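Local atomic coordinates of xyloglucan-specific endo-beta-1,4-glucanase BoGH9A (Bacteroides ovatus, PDB entry 6DHT), a protein that cleaves the 1,4-beta-glucosidic backbone of xyloglucan internally, releasing xyloglucan oligosaccharides as a cell-surface endo-glucanase of family 9. Residues Q200-P205 and T211-D216; S347-S352 and E356-E361; K410-V415 and D461-N466. All coordinates share one frame; numbering follows the deposited sequence.

Overall arrangement
The three contacts follow one another along the chain, and all lie in the glycoside hydrolase family 9 module, whose catalytic domain is an (alpha/alpha)6 barrel of helices. Contact 1 joins the loop after helix 194-199 to the start of helix 213-226 at a calcium site; contact 2 pairs the consecutive helices 339-353 and 356-364; contact 3 brings helix 461-474 against helix 395-416. Their centres are spaced almost evenly, 30 Å between contacts 1 and 2, 32 Å between 1 and 3 and 30 Å between 2 and 3, and none touches another. They thus lie in separate regions of the helical domain, one built round a metal and two made by side chains between helices.

Contact 1 (Q200-P205 and T211-D216); sequences QKINIP and TPDLLD. With CA (calcium ion), chain D.
Asp213 OD2 accepts a hydrogen bond from the backbone N of Ile202, 3.3 Å long and nearly straight at 167°, and a second from Ser207 OG in the intervening loop. The carboxylate thereby ties the connection between helices 194-199 and 213-226 to a calcium site of the family 9 glucanase, at the first turn of helix 213-226, where Pro212 is the N-cap residue. The amide of Ile202 uses the anti lone pair of OD2, the one turned away from OD1, while OD1 binds the calcium ion at 2.4 Å. Gripped through both oxygens, the carboxylate is fixed in rotation. Thr211 O and Asp216 OD2 also bind the metal, and water 3, Glu206 O and Asn209 OD1 complete its six ligands; Asp216 OD1 is held in turn by Tyr289 OH.

Around the acid lie aliphatic groups. The bent chain of Lys201 crosses Asp213 at about a right angle and brings its CD 3.6 Å from OD2, whereas NZ stays well short of a salt bridge. Ile202 and Ile204 slide past Asp213 in the opposite direction. In Ile204 the branch CG1 sits between the backbone N and the carbonyl carbon (chi1 52°), which carries CD1 to within 4.0 Å of Asp213 CB and close to Asp216 CB. Replacing Ile204 by an alanine would probably open a gap beside these two calcium-binding aspartates and leave only Ile202 CG1 packed on Asp213 CB. Gln200, whose NE2 is bonded to Asp109, completes the join through solvent: water 1 donates to Gln200 OE1 and accepts from Leu214 N, both at 2.8 Å.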
loop_
_atom_site.group_PDB
_atom_site.type_symbol
_atom_site.label_atom_id
_atom_site.label_comp_id
_atom_site.label_asym_id
_atom_site.label_seq_id
_atom_site.Cartn_x
_atom_site.Cartn_y
_atom_site.Cartn_z
ATOM N N GLN A 200 -11.632 9.229 -11.572
ATOM C CA GLN A 200 -11.783 9.157 -10.120
ATOM C C GLN A 200 -11.731 10.536 -9.499
ATOM O O GLN A 200 -10.794 11.270 -9.745
ATOM C CB GLN A 200 -10.643 8.300 -9.575
ATOM C CG GLN A 200 -10.664 8.066 -8.064
ATOM C CD GLN A 200 -9.403 7.398 -7.574
ATOM O OE1 GLN A 200 -8.295 7.727 -7.983
ATOM N NE2 GLN A 200 -9.568 6.468 -6.637
ATOM N N LYS A 201 -12.697 10.867 -8.657
ATOM C CA LYS A 201 -12.644 12.123 -7.921
ATOM C C LYS A 201 -12.903 11.867 -6.444
ATOM O O LYS A 201 -13.904 11.274 -6.063
ATOM C CB LYS A 201 -13.622 13.157 -8.508
ATOM C CG LYS A 201 -13.275 13.611 -9.952
ATOM C CD LYS A 201 -11.939 14.380 -10.012
ATOM C CE LYS A 201 -11.558 14.790 -11.436
ATOM N NZ LYS A 201 -11.686 13.677 -12.424
ATOM N N ILE A 202 -11.965 12.305 -5.617
ATOM C CA ILE A 202 -11.992 11.949 -4.191
ATOM C C ILE A 202 -12.161 13.138 -3.247
ATOM O O ILE A 202 -11.979 13.008 -2.022
ATOM C CB ILE A 202 -10.726 11.159 -3.786
ATOM C CG1 ILE A 202 -9.454 11.963 -4.072
ATOM C CG2 ILE A 202 -10.675 9.825 -4.527
ATOM C CD1 ILE A 202 -8.211 11.376 -3.452
ATOM N N ASN A 203 -12.549 14.277 -3.801
ATOM C CA ASN A 203 -12.806 15.478 -3.022
ATOM C C ASN A 203 -11.612 15.896 -2.172
ATOM O O ASN A 203 -11.676 15.952 -0.941
ATOM C CB ASN A 203 -14.073 15.330 -2.174
ATOM C CG ASN A 203 -14.451 16.623 -1.474
ATOM O OD1 ASN A 203 -14.189 17.713 -1.975
ATOM N ND2 ASN A 203 -15.039 16.508 -0.301
ATOM N N ILE A 204 -10.507 16.154 -2.860
ATOM C CA ILE A 204 -9.329 16.792 -2.295
ATOM C C ILE A 204 -9.238 18.202 -2.894
ATOM O O ILE A 204 -9.946 18.513 -3.848
ATOM C CB ILE A 204 -8.038 15.989 -2.582
ATOM C CG1 ILE A 204 -7.891 15.676 -4.079
ATOM C CG2 ILE A 204 -8.033 14.709 -1.768
ATOM C CD1 ILE A 204 -6.553 15.088 -4.462
ATOM N N PRO A 205 -8.381 19.065 -2.343
ATOM C CA PRO A 205 -8.320 20.437 -2.860
ATOM C C PRO A 205 -8.035 20.494 -4.363
ATOM O O PRO A 205 -8.441 21.451 -5.037
ATOM C CB PRO A 205 -7.203 21.070 -2.029
ATOM C CG PRO A 205 -7.241 20.311 -0.748
ATOM C CD PRO A 205 -7.547 18.900 -1.147
ATOM N N THR A 211 -5.599 17.491 -13.557
ATOM C CA THR A 211 -4.661 16.406 -13.299
ATOM C C THR A 211 -5.404 15.301 -12.538
ATOM O O THR A 211 -6.217 15.609 -11.666
ATOM C CB THR A 211 -3.491 16.900 -12.476
ATOM O OG1 THR A 211 -2.855 17.988 -13.181
ATOM C CG2 THR A 211 -2.462 15.801 -12.301
ATOM N N PRO A 212 -5.162 14.031 -12.900
ATOM C CA PRO A 212 -5.754 12.952 -12.088
ATOM C C PRO A 212 -5.397 13.084 -10.612
ATOM O O PRO A 212 -4.248 13.344 -10.238
ATOM C CB PRO A 212 -5.136 11.681 -12.685
ATOM C CG PRO A 212 -4.860 12.064 -14.144
ATOM C CD PRO A 212 -4.376 13.493 -14.027
ATOM N N ASP A 213 -6.418 12.919 -9.793
ATOM C CA ASP A 213 -6.306 13.140 -8.353
ATOM C C ASP A 213 -5.240 12.254 -7.700
ATOM O O ASP A 213 -4.575 12.715 -6.779
ATOM C CB ASP A 213 -7.647 12.955 -7.643
ATOM C CG ASP A 213 -8.601 14.122 -7.818
ATOM O OD1 ASP A 213 -8.265 15.082 -8.548
ATOM O OD2 ASP A 213 -9.705 14.059 -7.248
ATOM N N LEU A 214 -5.072 11.010 -8.157
ATOM C CA LEU A 214 -3.981 10.182 -7.643
ATOM C C LEU A 214 -2.647 10.886 -7.834
ATOM O O LEU A 214 -1.822 10.896 -6.911
ATOM C CB LEU A 214 -3.956 8.787 -8.258
ATOM C CG LEU A 214 -2.853 7.857 -7.739
ATOM C CD1 LEU A 214 -3.381 6.420 -7.779
ATOM C CD2 LEU A 214 -1.571 7.970 -8.493
ATOM N N LEU A 215 -2.419 11.488 -9.007
ATOM C CA LEU A 215 -1.160 12.173 -9.251
ATOM C C LEU A 215 -1.050 13.453 -8.431
ATOM O O LEU A 215 0.033 13.761 -7.949
ATOM C CB LEU A 215 -1.004 12.508 -10.725
ATOM C CG LEU A 215 -0.830 11.320 -11.664
ATOM C CD1 LEU A 215 -0.549 11.814 -13.101
ATOM C CD2 LEU A 215 0.256 10.344 -11.209
ATOM N N ASP A 216 -2.148 14.183 -8.244
ATOM C CA ASP A 216 -2.101 15.327 -7.317
ATOM C C ASP A 216 -1.599 14.905 -5.948
ATOM O O ASP A 216 -0.753 15.572 -5.317
ATOM C CB ASP A 216 -3.447 15.999 -7.139
ATOM C CG ASP A 216 -3.953 16.677 -8.405
ATOM O OD1 ASP A 216 -3.207 17.477 -9.025
ATOM O OD2 ASP A 216 -5.111 16.402 -8.748
HETATM CA CA CA D . -7.108 16.666 -9.849
HETATM O O HOH W 1 -7.080 9.644 -9.572
HETATM O O HOH W 2 -8.935 12.205 -11.248
HETATM O O HOH W 3 -9.063 16.901 -11.154
#

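Contact 2 (S347-S352 and E356-E361); sequences SELYFS and EIYREE
Helices 347-352 and 356-361 run roughly antiparallel, their axes 7.9 Å apart at closest approach with 153° between their directions, and the backbones come nearest at Tyr350 and Tyr358, where the CA atoms are 5.1 Å apart. Leu349 CB sits over the centre of the Tyr358 ring, 3.6 Å from its centroid, in a CH-pi contact, and Leu349 CD1 reaches further along the same ring to CE1. The two segments belong to a helical hairpin, helices 339-353 and 356-364 joined by a short turn, within the helical domain of the family 9 enzyme. A second CH-pi contact runs the other way across it: Arg359 CB lies over the face of the Tyr350 ring, 3.6 Å from the centroid. Both residues turn CG anti to the backbone N (chi1 near 180° in each), which lets the two chains lie side by side and point the same way. The arginine is extended from CG to NE, and its guanidinium plane stands 86° from the tyrosine ring. Both polar ends converge on Asp397, which forms a salt bridge with Arg359 NE through OD1 and a hydrogen bond with Tyr350 OH through OD2.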
loop_
_atom_site.group_PDB
_atom_site.type_symbol
_atom_site.label_atom_id
_atom_site.label_comp_id
_atom_site.label_asym_id
_atom_site.label_seq_id
_atom_site.Cartn_x
_atom_site.Cartn_y
_atom_site.Cartn_z
ATOM N N SER A 347 16.078 0.670 -14.104
ATOM C CA SER A 347 14.964 0.366 -15.021
ATOM C C SER A 347 14.145 1.617 -15.337
ATOM O O SER A 347 13.901 1.933 -16.499
ATOM C CB SER A 347 14.067 -0.735 -14.463
ATOM O OG SER A 347 14.758 -1.960 -14.391
ATOM N N GLU A 348 13.759 2.373 -14.308
ATOM C CA GLU A 348 13.006 3.584 -14.539
ATOM C C GLU A 348 13.802 4.580 -15.372
ATOM O O GLU A 348 13.237 5.243 -16.210
ATOM C CB GLU A 348 12.573 4.214 -13.204
ATOM C CG GLU A 348 11.617 3.381 -12.367
ATOM C CD GLU A 348 10.188 3.317 -12.939
ATOM O OE1 GLU A 348 9.892 3.882 -14.032
ATOM O OE2 GLU A 348 9.339 2.677 -12.269
ATOM N N LEU A 349 15.089 4.732 -15.059
ATOM C CA LEU A 349 15.906 5.674 -15.812
ATOM C C LEU A 349 16.063 5.246 -17.266
ATOM O O LEU A 349 16.022 6.075 -18.156
ATOM C CB LEU A 349 17.261 5.881 -15.134
ATOM C CG LEU A 349 17.147 6.884 -13.970
ATOM C CD1 LEU A 349 18.292 6.752 -12.987
ATOM C CD2 LEU A 349 16.993 8.325 -14.465
ATOM N N TYR A 350 16.193 3.948 -17.498
ATOM C CA TYR A 350 16.198 3.448 -18.869
ATOM C C TYR A 350 14.903 3.805 -19.603
ATOM O O TYR A 350 14.931 4.260 -20.757
ATOM C CB TYR A 350 16.408 1.945 -18.899
ATOM C CG TYR A 350 16.397 1.313 -20.288
ATOM C CD1 TYR A 350 17.154 1.849 -21.329
ATOM C CD2 TYR A 350 15.661 0.166 -20.548
ATOM C CE1 TYR A 350 17.162 1.263 -22.593
ATOM C CE2 TYR A 350 15.681 -0.432 -21.795
ATOM C CZ TYR A 350 16.428 0.125 -22.815
ATOM O OH TYR A 350 16.443 -0.468 -24.063
ATOM N N PHE A 351 13.752 3.590 -18.973
ATOM C CA PHE A 351 12.495 3.868 -19.666
ATOM C C PHE A 351 12.226 5.357 -19.838
ATOM O O PHE A 351 11.620 5.767 -20.823
ATOM C CB PHE A 351 11.322 3.138 -18.992
ATOM C CG PHE A 351 11.412 1.640 -19.146
ATOM C CD1 PHE A 351 11.511 1.069 -20.416
ATOM C CD2 PHE A 351 11.439 0.811 -18.048
ATOM C CE1 PHE A 351 11.638 -0.286 -20.566
ATOM C CE2 PHE A 351 11.561 -0.556 -18.192
ATOM C CZ PHE A 351 11.652 -1.109 -19.456
ATOM N N SER A 352 12.737 6.182 -18.935
ATOM C CA SER A 352 12.563 7.622 -19.080
ATOM C C SER A 352 13.569 8.311 -20.023
ATOM O O SER A 352 13.236 9.339 -20.589
ATOM C CB SER A 352 12.629 8.307 -17.730
ATOM O OG SER A 352 11.575 7.816 -16.896
ATOM N N GLU A 356 21.213 3.364 -22.959
ATOM C CA GLU A 356 21.697 2.003 -22.796
ATOM C C GLU A 356 22.545 1.833 -21.536
ATOM O O GLU A 356 22.621 0.756 -20.950
ATOM C CB GLU A 356 22.469 1.563 -24.057
ATOM C CG GLU A 356 21.619 1.603 -25.320
ATOM C CD GLU A 356 22.402 1.303 -26.598
ATOM O OE1 GLU A 356 23.640 1.135 -26.537
ATOM O OE2 GLU A 356 21.768 1.229 -27.671
ATOM N N ILE A 357 23.179 2.913 -21.097
ATOM C CA ILE A 357 24.019 2.840 -19.922
ATOM C C ILE A 357 23.182 2.466 -18.685
ATOM O O ILE A 357 23.643 1.730 -17.812
ATOM C CB ILE A 357 24.805 4.157 -19.728
ATOM C CG1 ILE A 357 25.909 3.977 -18.704
ATOM C CG2 ILE A 357 23.881 5.319 -19.361
ATOM C CD1 ILE A 357 26.947 5.088 -18.772
ATOM N N TYR A 358 21.937 2.940 -18.635
ATOM C CA TYR A 358 21.029 2.544 -17.556
ATOM C C TYR A 358 20.498 1.114 -17.715
ATOM O O TYR A 358 20.406 0.380 -16.741
ATOM C CB TYR A 358 19.865 3.530 -17.454
ATOM C CG TYR A 358 20.246 4.891 -16.954
ATOM C CD1 TYR A 358 20.889 5.031 -15.735
ATOM C CD2 TYR A 358 19.946 6.033 -17.671
ATOM C CE1 TYR A 358 21.247 6.261 -15.249
ATOM C CE2 TYR A 358 20.304 7.285 -17.192
ATOM C CZ TYR A 358 20.952 7.385 -15.975
ATOM O OH TYR A 358 21.304 8.623 -15.484
ATOM N N ARG A 359 20.159 0.728 -18.944
ATOM C CA ARG A 359 19.741 -0.634 -19.229
ATOM C C ARG A 359 20.747 -1.660 -18.713
ATOM O O ARG A 359 20.384 -2.657 -18.101
ATOM C CB ARG A 359 19.534 -0.837 -20.732
ATOM C CG ARG A 359 19.132 -2.267 -21.089
ATOM C CD ARG A 359 19.300 -2.561 -22.550
ATOM N NE ARG A 359 18.582 -3.783 -22.910
ATOM C CZ ARG A 359 19.029 -5.023 -22.720
ATOM N NH1 ARG A 359 20.212 -5.239 -22.178
ATOM N NH2 ARG A 359 18.285 -6.065 -23.079
ATOM N N GLU A 360 22.030 -1.425 -18.978
ATOM C CA GLU A 360 23.045 -2.382 -18.586
ATOM C C GLU A 360 23.072 -2.540 -17.079
ATOM O O GLU A 360 23.267 -3.639 -16.587
ATOM C CB GLU A 360 24.417 -1.939 -19.121
ATOM C CG GLU A 360 25.626 -2.709 -18.592
ATOM C CD GLU A 360 25.634 -4.178 -18.979
ATOM O OE1 GLU A 360 24.896 -4.567 -19.907
ATOM O OE2 GLU A 360 26.386 -4.952 -18.350
ATOM N N GLU A 361 22.859 -1.446 -16.353
ATOM C CA GLU A 361 22.800 -1.527 -14.892
ATOM C C GLU A 361 21.602 -2.355 -14.426
ATOM O O GLU A 361 21.727 -3.154 -13.506
ATOM C CB GLU A 361 22.770 -0.130 -14.274
ATOM C CG GLU A 361 23.990 0.758 -14.614
ATOM C CD GLU A 361 25.328 0.122 -14.242
ATOM O OE1 GLU A 361 25.561 -0.111 -13.035
ATOM O OE2 GLU A 361 26.142 -0.145 -15.158
#

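Contact 3 (K410-V415 and D461-N466); sequences KYADKV and DVYLTN. With EDO (1,2-ethanediol), chain N.
The ring of Tyr463 and the carboxylate of Asp413 are turned nearly parallel, their planes 13° apart, although the two side chains as a whole slant across each other. Their meeting joins two helices of the family 9 helical domain that are distant in sequence, 395-416 and 461-474. Tyr463 OH donates to Asp413 OD1 over 2.6 Å, a short bond between a phenol and a carboxylate. The acid oxygen stands at the edge of the ring, in its plane, and is met on its syn side, with the hydroxyl 21° out of the carboxylate plane. This placement also sets OD1 beside the ring carbon CE1 of Tyr463, at 3.3 Å. With CG anti to its carbonyl carbon (chi1 -66°), Tyr463 sends the ring across the gap between segments 410-415 and 461-466, whose nearest CA atoms, those of Ala412 and Tyr463, are 7.3 Å apart.

The methyl of Ala412 points toward the other helix and comes obliquely to the ring, its CB 3.5 Å from Tyr463 CE1. Asp413 thus fixes the hydroxyl end while Ala412 supports the ring next to it; Leu409 of helix 395-416 and Thr458 of helix 439-458 add further packing on Tyr463.

One turn along helix 461-474, Asn466 folds its amide back on its own helix. The carbonyl oxygen of Val462 is gripped twice, by the backbone N of Asn466 at 3.1 Å and by its ND2 at 2.9 Å, the two donors arriving from opposite faces of the carbonyl plane.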
loop_
_atom_site.group_PDB
_atom_site.type_symbol
_atom_site.label_atom_id
_atom_site.label_comp_id
_atom_site.label_asym_id
_atom_site.label_seq_id
_atom_site.Cartn_x
_atom_site.Cartn_y
_atom_site.Cartn_z
ATOM N N LYS A 410 5.628 -18.260 -12.283
ATOM C CA LYS A 410 6.089 -19.342 -11.422
ATOM C C LYS A 410 5.674 -19.054 -9.990
ATOM O O LYS A 410 5.212 -19.946 -9.270
ATOM C CB LYS A 410 7.606 -19.477 -11.479
ATOM C CG LYS A 410 8.121 -20.226 -12.674
ATOM C CD LYS A 410 9.619 -20.471 -12.516
ATOM C CE LYS A 410 10.233 -20.989 -13.803
ATOM N NZ LYS A 410 11.724 -20.947 -13.782
ATOM N N TYR A 411 5.869 -17.808 -9.571
ATOM C CA TYR A 411 5.457 -17.351 -8.250
ATOM C C TYR A 411 3.950 -17.497 -8.110
ATOM O O TYR A 411 3.490 -18.042 -7.092
ATOM C CB TYR A 411 5.898 -15.898 -8.027
ATOM C CG TYR A 411 5.180 -15.172 -6.913
ATOM C CD1 TYR A 411 4.017 -14.489 -7.170
ATOM C CD2 TYR A 411 5.698 -15.139 -5.647
ATOM C CE1 TYR A 411 3.362 -13.806 -6.168
ATOM C CE2 TYR A 411 5.056 -14.469 -4.637
ATOM C CZ TYR A 411 3.885 -13.800 -4.917
ATOM O OH TYR A 411 3.242 -13.126 -3.894
ATOM N N ALA A 412 3.190 -17.034 -9.095
ATOM C CA ALA A 412 1.730 -17.010 -9.024
ATOM C C ALA A 412 1.163 -18.420 -8.942
ATOM O O ALA A 412 0.250 -18.692 -8.173
ATOM C CB ALA A 412 1.141 -16.290 -10.209
ATOM N N ASP A 413 1.706 -19.329 -9.734
ATOM C CA ASP A 413 1.216 -20.699 -9.729
ATOM C C ASP A 413 1.424 -21.333 -8.369
ATOM O O ASP A 413 0.563 -22.081 -7.889
ATOM C CB ASP A 413 1.917 -21.532 -10.806
ATOM C CG ASP A 413 1.544 -21.104 -12.204
ATOM O OD1 ASP A 413 0.533 -20.395 -12.377
ATOM O OD2 ASP A 413 2.258 -21.490 -13.160
ATOM N N LYS A 414 2.540 -21.029 -7.728
ATOM C CA LYS A 414 2.836 -21.584 -6.412
ATOM C C LYS A 414 1.876 -21.011 -5.361
ATOM O O LYS A 414 1.359 -21.733 -4.508
ATOM C CB LYS A 414 4.286 -21.303 -6.031
ATOM C CG LYS A 414 4.854 -22.225 -4.959
ATOM C CD LYS A 414 6.343 -21.947 -4.691
ATOM C CE LYS A 414 7.208 -22.174 -5.931
ATOM N NZ LYS A 414 7.048 -23.547 -6.500
ATOM N N VAL A 415 1.616 -19.714 -5.443
ATOM C CA VAL A 415 0.742 -19.037 -4.489
ATOM C C VAL A 415 -0.679 -19.594 -4.518
ATOM O O VAL A 415 -1.311 -19.712 -3.455
ATOM C CB VAL A 415 0.717 -17.501 -4.778
ATOM C CG1 VAL A 415 -0.516 -16.817 -4.169
ATOM C CG2 VAL A 415 1.992 -16.850 -4.304
ATOM N N ASP A 461 -7.988 -16.166 -16.018
ATOM C CA ASP A 461 -8.917 -15.697 -15.002
ATOM C C ASP A 461 -8.573 -16.211 -13.611
ATOM O O ASP A 461 -8.841 -15.527 -12.631
ATOM C CB ASP A 461 -10.354 -16.126 -15.341
ATOM C CG ASP A 461 -10.970 -15.324 -16.477
ATOM O OD1 ASP A 461 -10.588 -14.161 -16.705
ATOM O OD2 ASP A 461 -11.882 -15.858 -17.140
ATOM N N VAL A 462 -7.973 -17.393 -13.504
ATOM C CA VAL A 462 -7.682 -17.975 -12.195
ATOM C C VAL A 462 -6.814 -17.052 -11.329
ATOM O O VAL A 462 -6.980 -16.979 -10.119
ATOM C CB VAL A 462 -7.049 -19.389 -12.346
ATOM C CG1 VAL A 462 -5.680 -19.318 -12.990
ATOM C CG2 VAL A 462 -7.001 -20.115 -11.030
ATOM N N TYR A 463 -5.884 -16.335 -11.945
ATOM C CA TYR A 463 -5.037 -15.459 -11.152
ATOM C C TYR A 463 -5.859 -14.297 -10.565
ATOM O O TYR A 463 -5.681 -13.927 -9.399
ATOM C CB TYR A 463 -3.946 -14.908 -12.050
ATOM C CG TYR A 463 -2.950 -15.928 -12.576
ATOM C CD1 TYR A 463 -2.302 -16.820 -11.745
ATOM C CD2 TYR A 463 -2.640 -15.960 -13.925
ATOM C CE1 TYR A 463 -1.383 -17.716 -12.232
ATOM C CE2 TYR A 463 -1.714 -16.836 -14.418
ATOM C CZ TYR A 463 -1.090 -17.709 -13.585
ATOM O OH TYR A 463 -0.168 -18.600 -14.086
ATOM N N LEU A 464 -6.739 -13.726 -11.369
ATOM C CA LEU A 464 -7.593 -12.631 -10.923
ATOM C C LEU A 464 -8.587 -13.103 -9.858
ATOM O O LEU A 464 -8.832 -12.412 -8.871
ATOM C CB LEU A 464 -8.297 -11.996 -12.111
ATOM C CG LEU A 464 -9.141 -10.770 -11.806
ATOM C CD1 LEU A 464 -8.261 -9.691 -11.223
ATOM C CD2 LEU A 464 -9.832 -10.289 -13.050
ATOM N N THR A 465 -9.134 -14.301 -10.049
ATOM C CA THR A 465 -10.060 -14.867 -9.091
ATOM C C THR A 465 -9.390 -14.939 -7.738
ATOM O O THR A 465 -10.012 -14.627 -6.698
ATOM C CB THR A 465 -10.491 -16.261 -9.555
ATOM O OG1 THR A 465 -11.277 -16.123 -10.729
ATOM C CG2 THR A 465 -11.351 -16.945 -8.511
ATOM N N ASN A 466 -8.130 -15.357 -7.711
ATOM C CA ASN A 466 -7.397 -15.459 -6.470
ATOM C C ASN A 466 -7.047 -14.102 -5.829
ATOM O O ASN A 466 -6.963 -13.982 -4.610
ATOM C CB ASN A 466 -6.180 -16.379 -6.644
ATOM C CG ASN A 466 -6.566 -17.842 -6.542
ATOM O OD1 ASN A 466 -6.707 -18.349 -5.435
ATOM N ND2 ASN A 466 -6.728 -18.508 -7.671
HETATM C C1 EDO N . -12.496 -13.421 -14.159
HETATM O O1 EDO N . -11.593 -12.621 -14.930
HETATM C C2 EDO N . -11.803 -13.884 -12.882
HETATM O O2 EDO N . -12.115 -13.000 -11.796
#